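Local coordinates for protein fructosyl amine:oxygen oxidoreductase (Neosartorya fumigata, PDB 4WCT) that probably uses bound FAD to oxidise fructosyl amines (Amadori products) with oxygen, releasing the sugar from the amine and so deglycating it, at residues K270-L275 against M344-D349. Residues are numbered along the deposited sequence; the frame is centred on the assembly and turned at random.
Sequences KQYRNL and MPHLAD
With CG of Y272 anti to its own carbonyl carbon (chi1 -69°), the phenol is carried out of its loop toward 344-349, where H346 has its CG flanked by both backbone neighbours of CA (chi1 57°) and sends its imidazole back from the opposite direction. The two side chains meet in a hydrogen bond from H346 NE2 to Y272 OH, 2.9 Å long and 155° at the hydrogen. The hydroxyl lies close to the imidazole plane, at the ring's edge. The other ring nitrogen, ND1, is hydrogen-bonded to T161 OG1, so both nitrogens have partners, which should hold the ring's rotation; histidine suits the place because one flat ring can join two hydroxyl-bearing neighbours. The contact joins two connections of the large mixed sheet of this FAD-dependent oxidoreductase: Y272, centre of an inverse gamma turn, stands between strands 253-263 and 277-280, while M344 is where the chain leaves helix 330-343 on its way to strand 352-362. Tyrosine fits between them, since its long ring spans backbones whose nearest CA atoms, those of Y272 and M344, are 11.7 Å apart. L347 packs against one face of the H346 ring, its CG 3.6 Å from the ring plane and nearer the rim than the centre, and its CD1 comes within 3.8 Å of Y272 OH. L296 of strand 295-310 touches both Y272 and L347. M344 adds a Met-aromatic pair, with SD at the edge of the phenol, 4.0 Å from Y272 CE2. Its extended chi2 carries SD out to the ring edge, and the bend at chi3 turns the methyl away from Y272 CE2; the two side chains pass each other in opposite directions. F286 of strand 284-287 touches both M344 and L275.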
ATOM      1  N   LYS A 270       8.086  10.910 -24.704  1.00 12.34           N
ATOM      2  CA  LYS A 270       9.449  11.261 -24.372  1.00 12.92           C
ATOM      3  C   LYS A 270       9.562  12.512 -23.520  1.00 13.20           C
ATOM      4  O   LYS A 270      10.572  12.703 -22.886  1.00 16.32           O
ATOM      5  CB  LYS A 270      10.282  11.395 -25.661  1.00 13.84           C
ATOM      6  CG  LYS A 270      10.297  10.112 -26.482  1.00 17.17           C
ATOM      7  CD  LYS A 270      11.258  10.217 -27.660  1.00 23.57           C
ATOM      8  CE  LYS A 270      11.256   8.945 -28.492  1.00 26.95           C
ATOM      9  NZ  LYS A 270      11.853   9.250 -29.813  1.00 31.23           N
ATOM     10  N   GLN A 271       8.538  13.362 -23.506  1.00 10.83           N
ATOM     11  CA  GLN A 271       8.499  14.511 -22.620  1.00 11.10           C
ATOM     12  C   GLN A 271       8.192  14.163 -21.176  1.00 11.40           C
ATOM     13  O   GLN A 271       8.509  14.944 -20.265  1.00 12.43           O
ATOM     14  CB  GLN A 271       7.490  15.584 -23.107  1.00 12.98           C
ATOM     15  CG  GLN A 271       7.923  16.363 -24.328  1.00 15.53           C
ATOM     16  CD  GLN A 271       9.198  17.127 -24.086  1.00 14.74           C
ATOM     17  OE1 GLN A 271      10.288  16.643 -24.457  1.00 15.87           O
ATOM     18  NE2 GLN A 271       9.079  18.363 -23.537  1.00 12.22           N
ATOM     19  N   TYR A 272       7.574  13.006 -20.966  1.00 11.16           N
ATOM     20  CA  TYR A 272       6.996  12.646 -19.679  1.00 10.45           C
ATOM     21  C   TYR A 272       8.013  11.868 -18.844  1.00 13.50           C
ATOM     22  O   TYR A 272       7.803  10.707 -18.510  1.00 13.65           O
ATOM     23  CB  TYR A 272       5.727  11.797 -19.852  1.00 10.88           C
ATOM     24  CG  TYR A 272       4.522  12.526 -20.439  1.00  9.78           C
ATOM     25  CD1 TYR A 272       4.436  12.752 -21.807  1.00 10.92           C
ATOM     26  CD2 TYR A 272       3.388  12.780 -19.657  1.00 10.95           C
ATOM     27  CE1 TYR A 272       3.353  13.369 -22.354  1.00 11.90           C
ATOM     28  CE2 TYR A 272       2.285  13.418 -20.197  1.00 11.43           C
ATOM     29  CZ  TYR A 272       2.274  13.716 -21.537  1.00 13.93           C
ATOM     30  OH  TYR A 272       1.169  14.286 -22.124  1.00 15.80           O
ATOM     31  N   ARG A 273       9.132  12.510 -18.557  1.00 12.03           N
ATOM     32  CA  ARG A 273      10.250  11.842 -17.905  1.00 14.67           C
ATOM     33  C   ARG A 273      10.715  12.609 -16.689  1.00 12.74           C
ATOM     34  O   ARG A 273      10.725  13.857 -16.668  1.00 12.99           O
ATOM     35  CB  ARG A 273      11.423  11.701 -18.867  1.00 21.77           C
ATOM     36  CG  ARG A 273      11.238  10.654 -19.931  1.00 29.29           C
ATOM     37  CD  ARG A 273      12.302  10.850 -21.007  1.00 38.69           C
ATOM     38  NE  ARG A 273      12.229   9.838 -22.053  1.00 49.25           N
ATOM     39  CZ  ARG A 273      12.978   9.843 -23.150  1.00 49.60           C
ATOM     40  NH1 ARG A 273      13.829  10.835 -23.365  1.00 62.38           N
ATOM     41  NH2 ARG A 273      12.842   8.881 -24.053  1.00 53.33           N
ATOM     42  N   ASN A 274      11.064  11.878 -15.633  0.50 11.57           N
ATOM     43  CA  ASN A 274      11.590  12.476 -14.422  0.50 13.89           C
ATOM     44  C   ASN A 274      10.578  13.383 -13.711  0.50 11.65           C
ATOM     45  O   ASN A 274      10.952  14.419 -13.136  0.50 11.61           O
ATOM     46  CB  ASN A 274      12.848  13.287 -14.738  0.50 18.05           C
ATOM     47  CG  ASN A 274      13.822  13.322 -13.580  0.50 21.80           C
ATOM     48  OD1 ASN A 274      13.903  12.378 -12.801  0.50 29.67           O
ATOM     49  ND2 ASN A 274      14.573  14.406 -13.469  0.50 26.57           N
ATOM     50  N   LEU A 275       9.320  12.955 -13.673  1.00  8.21           N
ATOM     51  CA  LEU A 275       8.244  13.799 -13.231  1.00  8.45           C
ATOM     52  C   LEU A 275       8.026  13.695 -11.724  1.00  8.50           C
ATOM     53  O   LEU A 275       7.944  12.588 -11.202  1.00  8.86           O
ATOM     54  CB  LEU A 275       6.945  13.390 -13.941  1.00  8.11           C
ATOM     55  CG  LEU A 275       6.913  13.470 -15.477  1.00  7.83           C
ATOM     56  CD1 LEU A 275       5.539  13.119 -16.002  1.00  8.98           C
ATOM     57  CD2 LEU A 275       7.352  14.842 -15.988  1.00  9.49           C
ATOM     58  N   MET A 344      -4.051  17.884 -17.328  1.00  7.85           N
ATOM     59  CA  MET A 344      -3.603  17.400 -18.631  1.00  7.86           C
ATOM     60  C   MET A 344      -4.819  17.181 -19.552  1.00  7.72           C
ATOM     61  O   MET A 344      -5.088  16.067 -19.988  1.00  8.05           O
ATOM     62  CB  MET A 344      -2.818  16.085 -18.461  1.00  8.67           C
ATOM     63  CG  MET A 344      -1.535  16.307 -17.686  1.00  8.30           C
ATOM     64  SD  MET A 344      -0.438  14.876 -17.602  1.00 10.17           S
ATOM     65  CE  MET A 344      -1.444  13.747 -16.639  1.00 11.12           C
ATOM     66  N   PRO A 345      -5.528  18.254 -19.899  1.00  8.39           N
ATOM     67  CA  PRO A 345      -6.795  18.083 -20.625  1.00  9.45           C
ATOM     68  C   PRO A 345      -6.630  17.475 -22.011  1.00  9.96           C
ATOM     69  O   PRO A 345      -7.573  16.865 -22.532  1.00  9.74           O
ATOM     70  CB  PRO A 345      -7.356  19.518 -20.722  1.00  9.89           C
ATOM     71  CG  PRO A 345      -6.224  20.415 -20.355  1.00  8.91           C
ATOM     72  CD  PRO A 345      -5.385  19.632 -19.376  1.00  8.86           C
ATOM     73  N   HIS A 346      -5.412  17.546 -22.571  1.00  8.80           N
ATOM     74  CA  HIS A 346      -5.146  16.891 -23.834  1.00  9.80           C
ATOM     75  C   HIS A 346      -5.255  15.374 -23.759  1.00 10.12           C
ATOM     76  O   HIS A 346      -5.416  14.711 -24.809  1.00 10.89           O
ATOM     77  CB  HIS A 346      -3.783  17.291 -24.385  1.00 10.22           C
ATOM     78  CG  HIS A 346      -2.650  17.014 -23.463  1.00 10.42           C
ATOM     79  ND1 HIS A 346      -2.468  17.711 -22.288  1.00 10.38           N
ATOM     80  CD2 HIS A 346      -1.612  16.152 -23.557  1.00 11.42           C
ATOM     81  CE1 HIS A 346      -1.430  17.213 -21.645  1.00  9.20           C
ATOM     82  NE2 HIS A 346      -0.852  16.318 -22.423  1.00 11.04           N
ATOM     83  N   LEU A 347      -5.182  14.845 -22.540  1.00  8.33           N
ATOM     84  CA  LEU A 347      -5.287  13.398 -22.291  1.00 10.34           C
ATOM     85  C   LEU A 347      -6.666  12.970 -21.794  1.00  9.49           C
ATOM     86  O   LEU A 347      -6.914  11.795 -21.637  1.00  9.70           O
ATOM     87  CB  LEU A 347      -4.233  12.955 -21.270  1.00  9.50           C
ATOM     88  CG  LEU A 347      -2.781  13.187 -21.689  1.00 11.44           C
ATOM     89  CD1 LEU A 347      -1.865  12.662 -20.594  1.00 10.96           C
ATOM     90  CD2 LEU A 347      -2.461  12.617 -23.074  1.00 10.72           C
ATOM     91  N   ALA A 348      -7.531  13.915 -21.439  1.00 10.27           N
ATOM     92  CA  ALA A 348      -8.692  13.584 -20.633  1.00 10.15           C
ATOM     93  C   ALA A 348      -9.712  12.684 -21.307  1.00 12.06           C
ATOM     94  O   ALA A 348     -10.555  12.111 -20.602  1.00 12.07           O
ATOM     95  CB  ALA A 348      -9.375  14.845 -20.141  1.00 13.09           C
ATOM     96  N   ASP A 349      -9.713  12.639 -22.637  1.00 11.84           N
ATOM     97  CA  ASP A 349     -10.637  11.781 -23.356  1.00 13.36           C
ATOM     98  C   ASP A 349      -9.975  10.538 -23.951  1.00 11.65           C
ATOM     99  O   ASP A 349     -10.579   9.839 -24.784  1.00 12.94           O
ATOM    100  CB  ASP A 349     -11.359  12.568 -24.450  1.00 16.94           C
ATOM    101  CG  ASP A 349     -12.350  13.586 -23.890  1.00 25.18           C
ATOM    102  OD1 ASP A 349     -13.065  13.261 -22.919  1.00 32.83           O
ATOM    103  OD2 ASP A 349     -12.351  14.732 -24.381  1.00 36.82           O
TER